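Local coordinates for alpha-galactosidase (Thermus thermophilus, PDB 6LCJ), which probably hydrolyses terminal alpha-galactosyl residues from galactosides as a thermostable, hexameric alpha-galactosidase of family GH36, at residues D79-V93 / L105-G117. Sequence-based numbering, arbitrary orientation.
Sequences DPFLLEAGAWWGSGV and LLGALDLGARVLG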
loop_
_atom_site.group_PDB
_atom_site.type_symbol
_atom_site.label_atom_id
_atom_site.label_comp_id
_atom_site.label_asym_id
_atom_site.label_seq_id
_atom_site.Cartn_x
_atom_site.Cartn_y
_atom_site.Cartn_z
ATOM N N ASP E 79 -23.429 5.856 18.119
ATOM C CA ASP E 79 -23.258 4.417 17.995
ATOM C C ASP E 79 -22.062 4.142 17.086
ATOM O O ASP E 79 -22.101 4.513 15.902
ATOM C CB ASP E 79 -24.547 3.816 17.421
ATOM C CG ASP E 79 -24.528 2.294 17.318
ATOM O OD1 ASP E 79 -23.445 1.667 17.208
ATOM O OD2 ASP E 79 -25.641 1.727 17.313
ATOM N N PRO E 80 -20.991 3.509 17.586
ATOM C CA PRO E 80 -19.794 3.310 16.743
ATOM C C PRO E 80 -20.076 2.622 15.421
ATOM O O PRO E 80 -19.424 2.946 14.421
ATOM C CB PRO E 80 -18.875 2.472 17.637
ATOM C CG PRO E 80 -19.293 2.821 19.031
ATOM C CD PRO E 80 -20.791 3.011 18.960
ATOM N N PHE E 81 -21.046 1.708 15.372
ATOM C CA PHE E 81 -21.417 1.094 14.099
ATOM C C PHE E 81 -21.851 2.149 13.090
ATOM O O PHE E 81 -21.383 2.160 11.945
ATOM C CB PHE E 81 -22.529 0.069 14.312
ATOM C CG PHE E 81 -23.011 -0.569 13.040
ATOM C CD1 PHE E 81 -24.009 0.033 12.277
ATOM C CD2 PHE E 81 -22.474 -1.774 12.603
ATOM C CE1 PHE E 81 -24.454 -0.539 11.094
ATOM C CE2 PHE E 81 -22.918 -2.361 11.429
ATOM C CZ PHE E 81 -23.910 -1.736 10.670
ATOM N N LEU E 82 -22.754 3.047 13.497
ATOM C CA LEU E 82 -23.252 4.097 12.611
ATOM C C LEU E 82 -22.139 4.962 12.035
ATOM O O LEU E 82 -22.337 5.598 10.999
ATOM C CB LEU E 82 -24.227 5.001 13.373
ATOM C CG LEU E 82 -25.735 4.740 13.362
ATOM C CD1 LEU E 82 -26.038 3.274 13.567
ATOM C CD2 LEU E 82 -26.374 5.579 14.451
ATOM N N LEU E 83 -20.985 5.022 12.695
ATOM C CA LEU E 83 -19.904 5.907 12.296
ATOM C C LEU E 83 -18.807 5.199 11.509
ATOM O O LEU E 83 -17.980 5.874 10.895
ATOM C CB LEU E 83 -19.291 6.580 13.534
ATOM C CG LEU E 83 -20.183 7.548 14.306
ATOM C CD1 LEU E 83 -19.407 8.200 15.424
ATOM C CD2 LEU E 83 -20.787 8.598 13.382
ATOM N N GLU E 84 -18.762 3.868 11.526
ATOM C CA GLU E 84 -17.788 3.127 10.737
ATOM C C GLU E 84 -18.348 2.653 9.403
ATOM O O GLU E 84 -17.596 2.091 8.605
ATOM C CB GLU E 84 -17.253 1.903 11.514
ATOM C CG GLU E 84 -16.788 2.166 12.951
ATOM C CD GLU E 84 -15.430 2.867 13.051
ATOM O OE1 GLU E 84 -14.559 2.615 12.180
ATOM O OE2 GLU E 84 -15.239 3.669 13.997
ATOM N N ALA E 85 -19.634 2.860 9.139
ATOM C CA ALA E 85 -20.299 2.249 7.993
ATOM C C ALA E 85 -20.309 3.188 6.792
ATOM O O ALA E 85 -20.395 4.412 6.940
ATOM C CB ALA E 85 -21.732 1.855 8.356
ATOM N N GLY E 86 -20.217 2.598 5.594
ATOM C CA GLY E 86 -20.240 3.379 4.366
ATOM C C GLY E 86 -21.624 3.772 3.898
ATOM O O GLY E 86 -21.757 4.720 3.121
ATOM N N ALA E 87 -22.655 3.063 4.344
ATOM C CA ALA E 87 -24.028 3.411 4.027
ATOM C C ALA E 87 -24.604 4.260 5.156
ATOM O O ALA E 87 -23.950 4.533 6.158
ATOM C CB ALA E 87 -24.847 2.148 3.766
ATOM N N TRP E 88 -25.840 4.708 4.986
ATOM C CA TRP E 88 -26.475 5.617 5.934
ATOM C C TRP E 88 -27.312 4.810 6.917
ATOM O O TRP E 88 -28.379 4.299 6.555
ATOM C CB TRP E 88 -27.343 6.629 5.204
ATOM C CG TRP E 88 -26.591 7.769 4.578
ATOM C CD1 TRP E 88 -26.320 7.943 3.249
ATOM C CD2 TRP E 88 -26.036 8.907 5.253
ATOM N NE1 TRP E 88 -25.634 9.111 3.059
ATOM C CE2 TRP E 88 -25.451 9.727 4.271
ATOM C CE3 TRP E 88 -25.983 9.311 6.586
ATOM C CZ2 TRP E 88 -24.812 10.921 4.582
ATOM C CZ3 TRP E 88 -25.357 10.504 6.892
ATOM C CH2 TRP E 88 -24.775 11.291 5.895
ATOM N N TRP E 89 -26.836 4.711 8.159
ATOM C CA TRP E 89 -27.523 3.988 9.220
ATOM C C TRP E 89 -27.974 4.958 10.305
ATOM O O TRP E 89 -27.211 5.820 10.731
ATOM C CB TRP E 89 -26.612 2.932 9.850
ATOM C CG TRP E 89 -26.474 1.649 9.112
ATOM C CD1 TRP E 89 -25.468 1.300 8.268
ATOM C CD2 TRP E 89 -27.352 0.514 9.178
ATOM N NE1 TRP E 89 -25.665 0.024 7.791
ATOM C CE2 TRP E 89 -26.812 -0.481 8.338
ATOM C CE3 TRP E 89 -28.552 0.251 9.850
ATOM C CZ2 TRP E 89 -27.420 -1.713 8.155
ATOM C CZ3 TRP E 89 -29.154 -0.982 9.668
ATOM C CH2 TRP E 89 -28.584 -1.949 8.832
ATOM N N GLY E 90 -29.216 4.808 10.767
ATOM C CA GLY E 90 -29.710 5.548 11.905
ATOM C C GLY E 90 -30.080 4.606 13.042
ATOM O O GLY E 90 -30.148 3.386 12.871
ATOM N N SER E 91 -30.342 5.191 14.205
ATOM C CA SER E 91 -30.707 4.421 15.387
ATOM C C SER E 91 -32.215 4.427 15.605
ATOM O O SER E 91 -32.838 5.494 15.678
ATOM C CB SER E 91 -30.016 4.960 16.635
ATOM O OG SER E 91 -30.692 4.478 17.790
ATOM N N GLY E 92 -32.789 3.229 15.729
ATOM C CA GLY E 92 -34.154 3.066 16.185
ATOM C C GLY E 92 -35.220 3.420 15.172
ATOM O O GLY E 92 -36.159 2.641 14.982
ATOM N N VAL E 93 -35.102 4.577 14.510
ATOM C CA VAL E 93 -36.113 5.030 13.563
ATOM C C VAL E 93 -35.440 5.661 12.344
ATOM O O VAL E 93 -34.362 6.253 12.433
ATOM C CB VAL E 93 -37.109 6.022 14.218
ATOM C CG1 VAL E 93 -36.358 7.179 14.844
ATOM C CG2 VAL E 93 -38.155 6.539 13.196
ATOM N N LEU E 105 -42.099 6.445 7.365
ATOM C CA LEU E 105 -41.413 6.243 8.634
ATOM C C LEU E 105 -41.396 4.769 9.003
ATOM O O LEU E 105 -42.429 4.097 8.941
ATOM C CB LEU E 105 -42.083 7.040 9.758
ATOM C CG LEU E 105 -41.466 7.013 11.157
ATOM C CD1 LEU E 105 -41.704 8.331 11.890
ATOM C CD2 LEU E 105 -41.994 5.834 11.993
ATOM N N LEU E 106 -40.226 4.288 9.414
ATOM C CA LEU E 106 -40.044 2.953 9.970
ATOM C C LEU E 106 -39.341 3.109 11.311
ATOM O O LEU E 106 -38.182 3.532 11.356
ATOM C CB LEU E 106 -39.225 2.075 9.023
ATOM C CG LEU E 106 -38.886 0.691 9.571
ATOM C CD1 LEU E 106 -40.121 -0.219 9.470
ATOM C CD2 LEU E 106 -37.661 0.091 8.873
ATOM N N GLY E 107 -40.028 2.754 12.398
ATOM C CA GLY E 107 -39.473 2.925 13.730
ATOM C C GLY E 107 -39.595 1.721 14.645
ATOM O O GLY E 107 -40.660 1.113 14.753
ATOM N N ALA E 108 -38.510 1.373 15.329
ATOM C CA ALA E 108 -38.538 0.247 16.249
ATOM C C ALA E 108 -39.409 0.533 17.470
ATOM O O ALA E 108 -39.409 1.638 18.019
ATOM C CB ALA E 108 -37.126 -0.089 16.705
ATOM N N LEU E 109 -40.145 -0.482 17.902
ATOM C CA LEU E 109 -40.916 -0.423 19.134
ATOM C C LEU E 109 -40.224 -1.132 20.294
ATOM O O LEU E 109 -40.746 -1.103 21.407
ATOM C CB LEU E 109 -42.312 -1.018 18.909
ATOM C CG LEU E 109 -43.152 -0.205 17.920
ATOM C CD1 LEU E 109 -44.545 -0.779 17.767
ATOM C CD2 LEU E 109 -43.224 1.252 18.350
ATOM N N ASP E 110 -39.066 -1.762 20.058
ATOM C CA ASP E 110 -38.246 -2.413 21.072
ATOM C C ASP E 110 -36.809 -1.892 21.000
ATOM O O ASP E 110 -36.442 -1.112 20.114
ATOM C CB ASP E 110 -38.248 -3.943 20.900
ATOM C CG ASP E 110 -39.632 -4.552 21.054
ATOM O OD1 ASP E 110 -40.232 -4.433 22.150
ATOM O OD2 ASP E 110 -40.119 -5.166 20.078
ATOM N N LEU E 111 -35.981 -2.393 21.913
ATOM C CA LEU E 111 -34.585 -1.997 22.052
ATOM C C LEU E 111 -33.694 -2.596 20.969
ATOM O O LEU E 111 -33.936 -3.697 20.469
ATOM C CB LEU E 111 -34.032 -2.465 23.401
ATOM C CG LEU E 111 -34.649 -1.937 24.682
ATOM C CD1 LEU E 111 -34.350 -2.892 25.835
ATOM C CD2 LEU E 111 -34.113 -0.544 24.972
ATOM N N GLY E 112 -32.619 -1.880 20.652
ATOM C CA GLY E 112 -31.502 -2.477 19.946
ATOM C C GLY E 112 -31.616 -2.518 18.443
ATOM O O GLY E 112 -31.016 -3.392 17.817
ATOM N N ALA E 113 -32.360 -1.593 17.838
ATOM C CA ALA E 113 -32.585 -1.586 16.403
ATOM C C ALA E 113 -31.822 -0.454 15.714
ATOM O O ALA E 113 -31.556 0.601 16.299
ATOM C CB ALA E 113 -34.076 -1.468 16.094
ATOM N N ARG E 114 -31.463 -0.698 14.455
ATOM C CA ARG E 114 -30.913 0.312 13.568
ATOM C C ARG E 114 -31.712 0.304 12.273
ATOM O O ARG E 114 -32.382 -0.676 11.947
ATOM C CB ARG E 114 -29.442 0.059 13.286
ATOM C CG ARG E 114 -28.553 0.095 14.511
ATOM C CD ARG E 114 -27.157 -0.175 14.071
ATOM N NE ARG E 114 -26.167 -0.231 15.135
ATOM C CZ ARG E 114 -25.656 -1.355 15.628
ATOM N NH1 ARG E 114 -26.073 -2.543 15.189
ATOM N NH2 ARG E 114 -24.739 -1.289 16.577
ATOM N N VAL E 115 -31.657 1.409 11.531
ATOM C CA VAL E 115 -32.436 1.544 10.302
ATOM C C VAL E 115 -31.547 2.100 9.203
ATOM O O VAL E 115 -30.942 3.167 9.365
ATOM C CB VAL E 115 -33.682 2.427 10.487
ATOM C CG1 VAL E 115 -34.370 2.634 9.150
ATOM C CG2 VAL E 115 -34.634 1.779 11.477
ATOM N N LEU E 116 -31.477 1.378 8.083
ATOM C CA LEU E 116 -30.678 1.757 6.929
ATOM C C LEU E 116 -31.572 2.443 5.905
ATOM O O LEU E 116 -32.677 1.972 5.615
ATOM C CB LEU E 116 -29.998 0.532 6.326
ATOM C CG LEU E 116 -29.333 0.604 4.950
ATOM C CD1 LEU E 116 -28.048 1.396 5.000
ATOM C CD2 LEU E 116 -29.040 -0.804 4.491
ATOM N N GLY E 117 -31.115 3.576 5.399
ATOM C CA GLY E 117 -31.885 4.305 4.421
ATOM C C GLY E 117 -31.143 4.409 3.112
ATOM O O GLY E 117 -30.006 4.884 3.086
HETATM O O HOH W 1 -30.320 1.724 18.531
#
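Arg114 takes the carboxylate of Asp79 side-on in a salt bridge, NE to OD2 at 3.0 Å and NH2 to OD1 at 3.3 Å. The grip is not coplanar: the two planes are 48° apart, NE meeting OD2 from above the carboxylate plane while NH2 uses the syn lone pair of OD1. Phe81 covers one guanidinium face, CG over its centre, and Leu82 CD1 touches Arg114 CD at 3.7 Å. With CG beside the backbone N (chi1 -61°) and the chain extended to NE, Arg114 reaches the short helix 80-84. Asp79 caps that helix, OD1 accepting from Phe81 N; Arg114 NH2 also forms a salt bridge with Glu315, and the backbone N of Ala314 donates to Asp79 OD2. A leucine in place of Arg114 would probably leave the Asp79 carboxylate without its charged mate and Phe81 without the flat group it covers. Leu116 CB sits over the six-membered ring of Trp89, 3.6 Å from its centroid, a CH-pi contact; Phe81 CE1 lies against the opposite indole face, toward the rim on its five-membered side. Beneath them strand 89-91 pairs antiparallel with strand 113-117, Gly90 N to Val115 O and Val115 N to Gly90 O, both 2.8 Å. Gly92, at positive phi, then turns the chain: its N donates to Ala113 O and its O accepts from Ala108 N on the other strand, at 2.7 Å. Val93 opens strand 93-97, paired antiparallel with strand 102-108, and the chain passes between two antiparallel sheets, as in the N-terminal beta-sandwich of GH36 enzymes, here tied through Glu315 to the TIM-barrel part.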